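Side-chain contacts in 2-hydroxyhepta-2,4-diene-1,7-dioate isomerase (Mycobacterium abscessus, PDB 3RR6), which is of unproven function but probably acts as a metal-dependent isomerase or acylpyruvate-type hydrolase of the fumarylacetoacetate hydrolase family: residues G119-V124 with H208-I213; C172-W177 with G226-T231; G15-S20 with R49-A54. One frame throughout, in Å; residues are numbered along the deposited sequence. Where two conformers were deposited one is given.

Contact 1: residues G119-V124 with H208-I213; sequences GELAIV and HDVGAI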
loop_
_atom_site.group_PDB
_atom_site.type_symbol
_atom_site.label_atom_id
_atom_site.label_comp_id
_atom_site.label_asym_id
_atom_site.label_seq_id
_atom_site.Cartn_x
_atom_site.Cartn_y
_atom_site.Cartn_z
ATOM N N GLY A 119 1.762 3.729 -8.024
ATOM C CA GLY A 119 2.573 3.084 -6.990
ATOM C C GLY A 119 2.671 3.959 -5.761
ATOM O O GLY A 119 2.890 5.159 -5.885
ATOM N N GLU A 120 2.510 3.367 -4.572
ATOM C CA GLU A 120 2.464 4.141 -3.318
ATOM C C GLU A 120 3.096 3.416 -2.138
ATOM O O GLU A 120 3.039 2.197 -2.033
ATOM C CB GLU A 120 1.014 4.498 -2.949
ATOM C CG GLU A 120 0.183 4.942 -4.148
ATOM C CD GLU A 120 -0.927 5.910 -3.866
ATOM O OE1 GLU A 120 -1.197 6.239 -2.697
ATOM O OE2 GLU A 120 -1.504 6.405 -4.860
ATOM N N LEU A 121 3.690 4.193 -1.242
ATOM C CA LEU A 121 4.031 3.717 0.100
ATOM C C LEU A 121 2.753 3.601 0.922
ATOM O O LEU A 121 1.945 4.536 0.954
ATOM C CB LEU A 121 4.993 4.691 0.787
ATOM C CG LEU A 121 5.345 4.361 2.239
ATOM C CD1 LEU A 121 6.262 3.147 2.300
ATOM C CD2 LEU A 121 6.002 5.566 2.933
ATOM N N ALA A 122 2.575 2.456 1.584
ATOM C CA ALA A 122 1.398 2.191 2.407
ATOM C C ALA A 122 1.742 2.158 3.887
ATOM O O ALA A 122 2.620 1.415 4.305
ATOM C CB ALA A 122 0.759 0.847 1.996
ATOM N N ILE A 123 1.034 2.963 4.671
ATOM C CA ILE A 123 1.112 2.936 6.134
ATOM C C ILE A 123 0.128 1.888 6.644
ATOM O O ILE A 123 -1.024 1.855 6.210
ATOM C CB ILE A 123 0.663 4.288 6.711
ATOM C CG1 ILE A 123 1.539 5.440 6.224
ATOM C CG2 ILE A 123 0.639 4.266 8.253
ATOM C CD1 ILE A 123 0.870 6.796 6.426
ATOM N N VAL A 124 0.563 1.038 7.569
ATOM C CA VAL A 124 -0.337 0.108 8.240
ATOM C C VAL A 124 -0.448 0.505 9.710
ATOM O O VAL A 124 0.557 0.539 10.437
ATOM C CB VAL A 124 0.103 -1.363 8.110
ATOM C CG1 VAL A 124 -0.951 -2.284 8.755
ATOM C CG2 VAL A 124 0.345 -1.739 6.624
ATOM N N HIS A 208 2.870 16.191 2.248
ATOM C CA HIS A 208 2.463 15.865 3.610
ATOM C C HIS A 208 3.140 14.548 3.956
ATOM O O HIS A 208 2.878 13.518 3.323
ATOM C CB HIS A 208 0.945 15.744 3.703
ATOM C CG HIS A 208 0.225 16.961 3.230
ATOM N ND1 HIS A 208 0.057 18.076 4.019
ATOM C CD2 HIS A 208 -0.334 17.253 2.033
ATOM C CE1 HIS A 208 -0.596 18.995 3.331
ATOM N NE2 HIS A 208 -0.845 18.523 2.127
ATOM N N ASP A 209 4.022 14.571 4.957
ATOM C CA ASP A 209 4.769 13.376 5.324
ATOM C C ASP A 209 3.885 12.405 6.109
ATOM O O ASP A 209 2.710 12.693 6.358
ATOM C CB ASP A 209 6.087 13.723 6.043
ATOM C CG ASP A 209 5.903 14.389 7.387
ATOM O OD1 ASP A 209 4.808 14.353 7.981
ATOM O OD2 ASP A 209 6.903 14.990 7.877
ATOM N N VAL A 210 4.427 11.244 6.463
ATOM C CA VAL A 210 3.632 10.204 7.118
ATOM C C VAL A 210 2.918 10.751 8.358
ATOM O O VAL A 210 1.721 10.503 8.561
ATOM C CB VAL A 210 4.496 8.976 7.453
ATOM C CG1 VAL A 210 3.803 8.050 8.454
ATOM C CG2 VAL A 210 4.852 8.223 6.166
ATOM N N GLY A 211 3.643 11.491 9.183
ATOM C CA GLY A 211 3.052 12.081 10.379
ATOM C C GLY A 211 1.879 13.004 10.082
ATOM O O GLY A 211 0.836 12.937 10.733
ATOM N N ALA A 212 2.056 13.866 9.088
ATOM C CA ALA A 212 1.032 14.814 8.671
ATOM C C ALA A 212 -0.199 14.093 8.128
ATOM O O ALA A 212 -1.329 14.503 8.378
ATOM C CB ALA A 212 1.605 15.762 7.616
ATOM N N ILE A 213 0.035 13.012 7.389
ATOM C CA ILE A 213 -1.043 12.201 6.837
ATOM C C ILE A 213 -1.863 11.548 7.940
ATOM O O ILE A 213 -3.087 11.611 7.925
ATOM C CB ILE A 213 -0.494 11.127 5.877
ATOM C CG1 ILE A 213 0.113 11.785 4.644
ATOM C CG2 ILE A 213 -1.608 10.142 5.452
ATOM C CD1 ILE A 213 0.928 10.822 3.776
#
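I123 on strand 115-125 and V210 in the first turn of helix 210-220 reach toward each other tip to tip, and everything that passes between the two segments is apolar. The end methyl of I123, CD1, lies 3.8 Å from V210 CG1, while I123 CG1 stands 4.1 Å from that same methyl. The side chain owes this reach to its shape: CG1 lies anti to the carbonyl carbon (chi1 -60°) and the chain then runs on nearly straight to CD1. The two branches of V210 serve different neighbours. CG1, turned away from the backbone N (chi1 165°), takes I123, whereas CG2 comes within 4.3 Å of L121 CD2. I213, one turn further along the helix, adds its branch methyl, with CG2 4.3 Å from I123 CD1. All four residues are buried, and branched aliphatic chains suit the place because they bring methyl groups together without burying a polar side-chain atom.

No hydrogen bond crosses the contact; within 208-213 the bonds serve the start of the helix. D209 is the N-cap: its OD1 accepts from A212 N at 3.0 Å with an N-H...O angle of 162°, meeting a backbone N-H that has no earlier turn to bond to. The short carboxylate of aspartate is well placed for this job. The next N-H is met by the backbone itself, I213 N bonding to D209 O at 2.9 Å.

Within the fumarylacetoacetate hydrolase domain the helix thus begins over one side of strand 115-125. V210 also rests on I141 and Y144 of strand 141-152, and I213 on I229 of strand 228-230, so the helix start spans the strands flanking 115-125 on both sides.

Contact 2: residues C172-W177 with G226-T231; sequences CPLGPW and GDVILT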
loop_
_atom_site.group_PDB
_atom_site.type_symbol
_atom_site.label_atom_id
_atom_site.label_comp_id
_atom_site.label_asym_id
_atom_site.label_seq_id
_atom_site.Cartn_x
_atom_site.Cartn_y
_atom_site.Cartn_z
ATOM N N CYS A 172 -6.668 -2.700 -5.393
ATOM C CA CYS A 172 -5.682 -2.371 -4.348
ATOM C C CYS A 172 -4.682 -3.496 -4.072
ATOM O O CYS A 172 -4.688 -4.093 -2.988
ATOM C CB CYS A 172 -6.383 -1.948 -3.052
ATOM S SG CYS A 172 -5.271 -1.004 -1.957
ATOM N N PRO A 173 -3.775 -3.760 -5.032
ATOM C CA PRO A 173 -2.624 -4.584 -4.679
ATOM C C PRO A 173 -1.919 -4.057 -3.434
ATOM O O PRO A 173 -1.704 -2.844 -3.304
ATOM C CB PRO A 173 -1.717 -4.466 -5.909
ATOM C CG PRO A 173 -2.669 -4.186 -7.042
ATOM C CD PRO A 173 -3.772 -3.372 -6.455
ATOM N N LEU A 174 -1.572 -4.984 -2.545
ATOM C CA LEU A 174 -0.923 -4.669 -1.283
ATOM C C LEU A 174 0.079 -5.772 -0.944
ATOM O O LEU A 174 -0.254 -6.956 -1.014
ATOM C CB LEU A 174 -1.988 -4.565 -0.193
ATOM C CG LEU A 174 -1.599 -3.887 1.116
ATOM C CD1 LEU A 174 -1.392 -2.386 0.925
ATOM C CD2 LEU A 174 -2.678 -4.156 2.173
ATOM N N GLY A 175 1.290 -5.391 -0.558
ATOM C CA GLY A 175 2.318 -6.371 -0.217
ATOM C C GLY A 175 3.710 -5.897 -0.570
ATOM O O GLY A 175 3.887 -4.739 -0.926
ATOM N N PRO A 176 4.708 -6.793 -0.499
ATOM C CA PRO A 176 4.615 -8.236 -0.200
ATOM C C PRO A 176 4.556 -8.578 1.291
ATOM O O PRO A 176 4.203 -9.700 1.657
ATOM C CB PRO A 176 5.907 -8.786 -0.802
ATOM C CG PRO A 176 6.856 -7.668 -0.668
ATOM C CD PRO A 176 6.066 -6.427 -0.938
ATOM N N TRP A 177 4.926 -7.613 2.125
ATOM C CA TRP A 177 4.994 -7.781 3.572
ATOM C C TRP A 177 5.111 -6.411 4.203
ATOM O O TRP A 177 5.356 -5.418 3.509
ATOM C CB TRP A 177 6.187 -8.665 3.989
ATOM C CG TRP A 177 7.461 -8.369 3.264
ATOM C CD1 TRP A 177 8.183 -7.208 3.292
ATOM C CD2 TRP A 177 8.169 -9.257 2.396
ATOM N NE1 TRP A 177 9.285 -7.314 2.472
ATOM C CE2 TRP A 177 9.305 -8.567 1.922
ATOM C CE3 TRP A 177 7.945 -10.572 1.960
ATOM C CZ2 TRP A 177 10.219 -9.145 1.029
ATOM C CZ3 TRP A 177 8.874 -11.155 1.077
ATOM C CH2 TRP A 177 9.986 -10.431 0.623
ATOM N N GLY A 226 -4.663 -2.541 11.621
ATOM C CA GLY A 226 -4.778 -3.154 10.319
ATOM C C GLY A 226 -5.213 -2.216 9.210
ATOM O O GLY A 226 -5.043 -2.539 8.039
ATOM N N ASP A 227 -5.786 -1.062 9.557
ATOM C CA ASP A 227 -6.147 -0.090 8.530
ATOM C C ASP A 227 -4.910 0.342 7.735
ATOM O O ASP A 227 -3.801 0.421 8.264
ATOM C CB ASP A 227 -6.834 1.138 9.130
ATOM C CG ASP A 227 -8.282 0.886 9.508
ATOM O OD1 ASP A 227 -8.822 -0.206 9.192
ATOM O OD2 ASP A 227 -8.879 1.794 10.128
ATOM N N VAL A 228 -5.131 0.634 6.467
ATOM C CA VAL A 228 -4.070 1.017 5.545
ATOM C C VAL A 228 -4.303 2.444 5.080
ATOM O O VAL A 228 -5.431 2.805 4.747
ATOM C CB VAL A 228 -4.044 0.071 4.347
ATOM C CG1 VAL A 228 -3.072 0.559 3.271
ATOM C CG2 VAL A 228 -3.665 -1.343 4.791
ATOM N N ILE A 229 -3.244 3.252 5.071
ATOM C CA ILE A 229 -3.283 4.580 4.457
ATOM C C ILE A 229 -2.246 4.641 3.336
ATOM O O ILE A 229 -1.041 4.517 3.577
ATOM C CB ILE A 229 -3.011 5.730 5.446
ATOM C CG1 ILE A 229 -3.940 5.647 6.655
ATOM C CG2 ILE A 229 -3.187 7.073 4.706
ATOM C CD1 ILE A 229 -3.553 6.618 7.795
ATOM N N LEU A 230 -2.714 4.809 2.103
ATOM C CA LEU A 230 -1.823 4.980 0.953
ATOM C C LEU A 230 -1.410 6.442 0.885
ATOM O O LEU A 230 -2.254 7.331 0.960
ATOM C CB LEU A 230 -2.516 4.556 -0.338
ATOM C CG LEU A 230 -3.051 3.127 -0.392
ATOM C CD1 LEU A 230 -3.636 2.846 -1.763
ATOM C CD2 LEU A 230 -1.947 2.120 -0.068
ATOM N N THR A 231 -0.117 6.694 0.733
ATOM C CA THR A 231 0.421 8.042 0.954
ATOM C C THR A 231 0.538 8.935 -0.287
ATOM O O THR A 231 1.035 10.050 -0.187
ATOM C CB THR A 231 1.787 7.968 1.645
ATOM O OG1 THR A 231 2.701 7.221 0.830
ATOM C CG2 THR A 231 1.652 7.318 3.036
#
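L174 and V228 pass alongside each other, running opposite ways, each presenting two methyls to the other. From the CB of L174, which points toward strand 228-230, the chain leads to CG, set anti to the backbone N (chi1 -164°), which directs the fork at V228. Each prong finds one branch of the valine: CD1 lies 4.1 Å from V228 CG1 and CD2 4.0 Å from V228 CG2. L174 was modelled in two conformers, and this pairing belongs to one of them. Leucine suits the position because it forks only at its far end; valine, forked at CB, offers a broad, short surface to receive it.

Two residues back along the strand, C172 makes a smaller contact of the same kind, its SG 4.2 Å from L230 CD1. The compact thiol meets a leucine extended toward it (chi2 -177°), a long side chain thus partnering a short one. No hydrogen bond joins the segments. Even at their nearest, L174 CA and V228 CA stand 9.4 Å apart, and side chains alone fill the interval.

The strands meet face to face inside the curled sheet system of the domain. Strand 172-179 is paired with strands 99-100 and 141-152, and strand 228-230 with 67-70 and 115-125. Beside them, A122 of the adjacent strand 115-125 touches L174, V228 and L230, while P61 and A64, from loops, pack on L174 and V228 respectively.

Contact 3: residues G15-S20 with R49-A54; sequences GVAFVS and RQWPLA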
loop_
_atom_site.group_PDB
_atom_site.type_symbol
_atom_site.label_atom_id
_atom_site.label_comp_id
_atom_site.label_asym_id
_atom_site.label_seq_id
_atom_site.Cartn_x
_atom_site.Cartn_y
_atom_site.Cartn_z
ATOM N N GLY A 15 -2.867 -24.447 5.676
ATOM C CA GLY A 15 -3.833 -23.357 5.854
ATOM C C GLY A 15 -3.211 -21.967 5.799
ATOM O O GLY A 15 -2.023 -21.821 5.502
ATOM N N VAL A 16 -4.025 -20.958 6.101
ATOM C CA VAL A 16 -3.614 -19.544 6.055
ATOM C C VAL A 16 -3.095 -19.082 7.420
ATOM O O VAL A 16 -3.652 -19.453 8.453
ATOM C CB VAL A 16 -4.793 -18.653 5.628
ATOM C CG1 VAL A 16 -4.464 -17.165 5.791
ATOM C CG2 VAL A 16 -5.198 -18.972 4.192
ATOM N N ALA A 17 -2.032 -18.278 7.420
ATOM C CA ALA A 17 -1.361 -17.881 8.657
ATOM C C ALA A 17 -0.747 -16.485 8.574
ATOM O O ALA A 17 -0.320 -16.054 7.509
ATOM C CB ALA A 17 -0.270 -18.891 8.992
ATOM N N PHE A 18 -0.699 -15.803 9.714
ATOM C CA PHE A 18 0.046 -14.558 9.866
ATOM C C PHE A 18 1.447 -14.972 10.302
ATOM O O PHE A 18 1.597 -15.810 11.206
ATOM C CB PHE A 18 -0.626 -13.650 10.911
ATOM C CG PHE A 18 -0.096 -12.236 10.948
ATOM C CD1 PHE A 18 -0.300 -11.372 9.887
ATOM C CD2 PHE A 18 0.591 -11.756 12.066
ATOM C CE1 PHE A 18 0.173 -10.063 9.931
ATOM C CE2 PHE A 18 1.052 -10.452 12.107
ATOM C CZ PHE A 18 0.855 -9.615 11.031
ATOM N N VAL A 19 2.463 -14.411 9.649
ATOM C CA VAL A 19 3.834 -14.871 9.811
ATOM C C VAL A 19 4.856 -13.751 9.935
ATOM O O VAL A 19 4.632 -12.628 9.475
ATOM C CB VAL A 19 4.271 -15.760 8.616
ATOM C CG1 VAL A 19 3.499 -17.067 8.617
ATOM C CG2 VAL A 19 4.087 -15.017 7.272
ATOM N N SER A 20 5.983 -14.091 10.566
ATOM C CA SER A 20 7.208 -13.311 10.486
ATOM C C SER A 20 8.071 -13.917 9.378
ATOM O O SER A 20 8.313 -15.131 9.363
ATOM C CB SER A 20 7.953 -13.350 11.828
ATOM O OG SER A 20 9.236 -12.748 11.745
ATOM N N ARG A 49 5.207 -23.536 14.406
ATOM C CA ARG A 49 5.129 -23.929 12.998
ATOM C C ARG A 49 5.939 -22.964 12.143
ATOM O O ARG A 49 5.942 -21.756 12.392
ATOM C CB ARG A 49 3.682 -23.931 12.491
ATOM C CG ARG A 49 2.803 -25.040 13.057
ATOM C CD ARG A 49 1.714 -25.470 12.059
ATOM N NE ARG A 49 0.778 -24.395 11.732
ATOM C CZ ARG A 49 -0.328 -24.545 11.001
ATOM N NH1 ARG A 49 -1.113 -23.501 10.761
ATOM N NH2 ARG A 49 -0.659 -25.737 10.507
ATOM N N GLN A 50 6.628 -23.506 11.146
ATOM C CA GLN A 50 7.294 -22.692 10.136
ATOM C C GLN A 50 7.371 -23.437 8.809
ATOM O O GLN A 50 7.284 -24.668 8.767
ATOM C CB GLN A 50 8.697 -22.288 10.591
ATOM C CG GLN A 50 9.663 -23.453 10.780
ATOM C CD GLN A 50 11.062 -22.989 11.125
ATOM O OE1 GLN A 50 11.325 -22.554 12.246
ATOM N NE2 GLN A 50 11.969 -23.080 10.163
ATOM N N TRP A 51 7.535 -22.669 7.737
ATOM C CA TRP A 51 7.691 -23.206 6.387
ATOM C C TRP A 51 8.797 -22.467 5.648
ATOM O O TRP A 51 9.009 -21.273 5.876
ATOM C CB TRP A 51 6.406 -23.021 5.584
ATOM C CG TRP A 51 5.161 -23.524 6.234
ATOM C CD1 TRP A 51 4.549 -24.725 6.014
ATOM C CD2 TRP A 51 4.356 -22.834 7.196
ATOM N NE1 TRP A 51 3.415 -24.827 6.784
ATOM C CE2 TRP A 51 3.275 -23.681 7.522
ATOM C CE3 TRP A 51 4.449 -21.584 7.822
ATOM C CZ2 TRP A 51 2.288 -23.314 8.440
ATOM C CZ3 TRP A 51 3.466 -21.219 8.730
ATOM C CH2 TRP A 51 2.400 -22.080 9.032
ATOM N N PRO A 52 9.492 -23.156 4.727
ATOM C CA PRO A 52 10.355 -22.403 3.817
ATOM C C PRO A 52 9.510 -21.437 2.977
ATOM O O PRO A 52 8.419 -21.802 2.528
ATOM C CB PRO A 52 10.986 -23.495 2.941
ATOM C CG PRO A 52 10.864 -24.743 3.737
ATOM C CD PRO A 52 9.586 -24.610 4.499
ATOM N N LEU A 53 10.002 -20.216 2.791
ATOM C CA LEU A 53 9.251 -19.177 2.076
ATOM C C LEU A 53 8.910 -19.613 0.650
ATOM O O LEU A 53 7.826 -19.317 0.147
ATOM C CB LEU A 53 10.035 -17.858 2.053
ATOM C CG LEU A 53 9.330 -16.630 1.458
ATOM C CD1 LEU A 53 8.039 -16.294 2.202
ATOM C CD2 LEU A 53 10.273 -15.441 1.463
ATOM N N ALA A 54 9.831 -20.336 0.012
ATOM C CA ALA A 54 9.608 -20.866 -1.334
ATOM C C ALA A 54 8.414 -21.823 -1.414
ATOM O O ALA A 54 7.791 -21.943 -2.471
ATOM C CB ALA A 54 10.877 -21.563 -1.845
HETATM O O HOH W 1 -3.532 -22.366 9.361
#
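A17 and V19 meet the indole of W51 within an antiparallel meander, in which strands 6-12, 15-22, 32-36 and 49-52 are paired one after the next. Strand 32-36 lies between the two segments here, so contact is made by side chains reaching over it.

Along 49-54, R49 comes first. Its guanidinium swings nearer to the other strand at its end, and the rim of the indole comes over one of its faces, with W51 CZ2 3.7 Å above the guanidinium plane, nearer its border than its middle, and the two planes steeply inclined. At the guanidinium's edge, in its plane, a water accepts from R49 NH1 at 3.0 Å and donates to V16 O at 3.1 Å, bridging the strands. NH1 also forms a salt bridge with E35 of the intervening strand, so an arginine at this exposed place can serve two partners at once.

Two residues on comes W51, which is buried. With CG anti to the carbonyl carbon (chi1 -52°), the indole is brought in toward A17 and V19, while its NE1 finds D14 in a hydrogen bond. A small alanine and a beta-branched valine accommodate so wide a ring, approaching it obliquely: A17 CB is 4.2 Å from W51 CH2, and the V19 side chain crosses W51 at about a right angle, its CG1 4.2 Å from CZ3.

In the fold
Contacts 1 and 2 belong to the core of the fumarylacetoacetate hydrolase domain, their centres 10 Å apart, and they use adjacent strands, 115-125 in contact 1 and 228-230 in contact 2, where L121 O and T231 OG1, 2.8 Å apart, probably hydrogen-bond. A helix packs on the first strand and strand 172-179 faces the second; both contacts rely on aliphatic methyls, with a thiol added in contact 2. Contact 3 lies in the N-terminal part of the chain, about 28 Å from contact 1 and 20 Å from contact 2 between centres. Its touching residues are buried too, but exposed R49 lies at its border, and there aromatic packing is joined by charge and a bridging water.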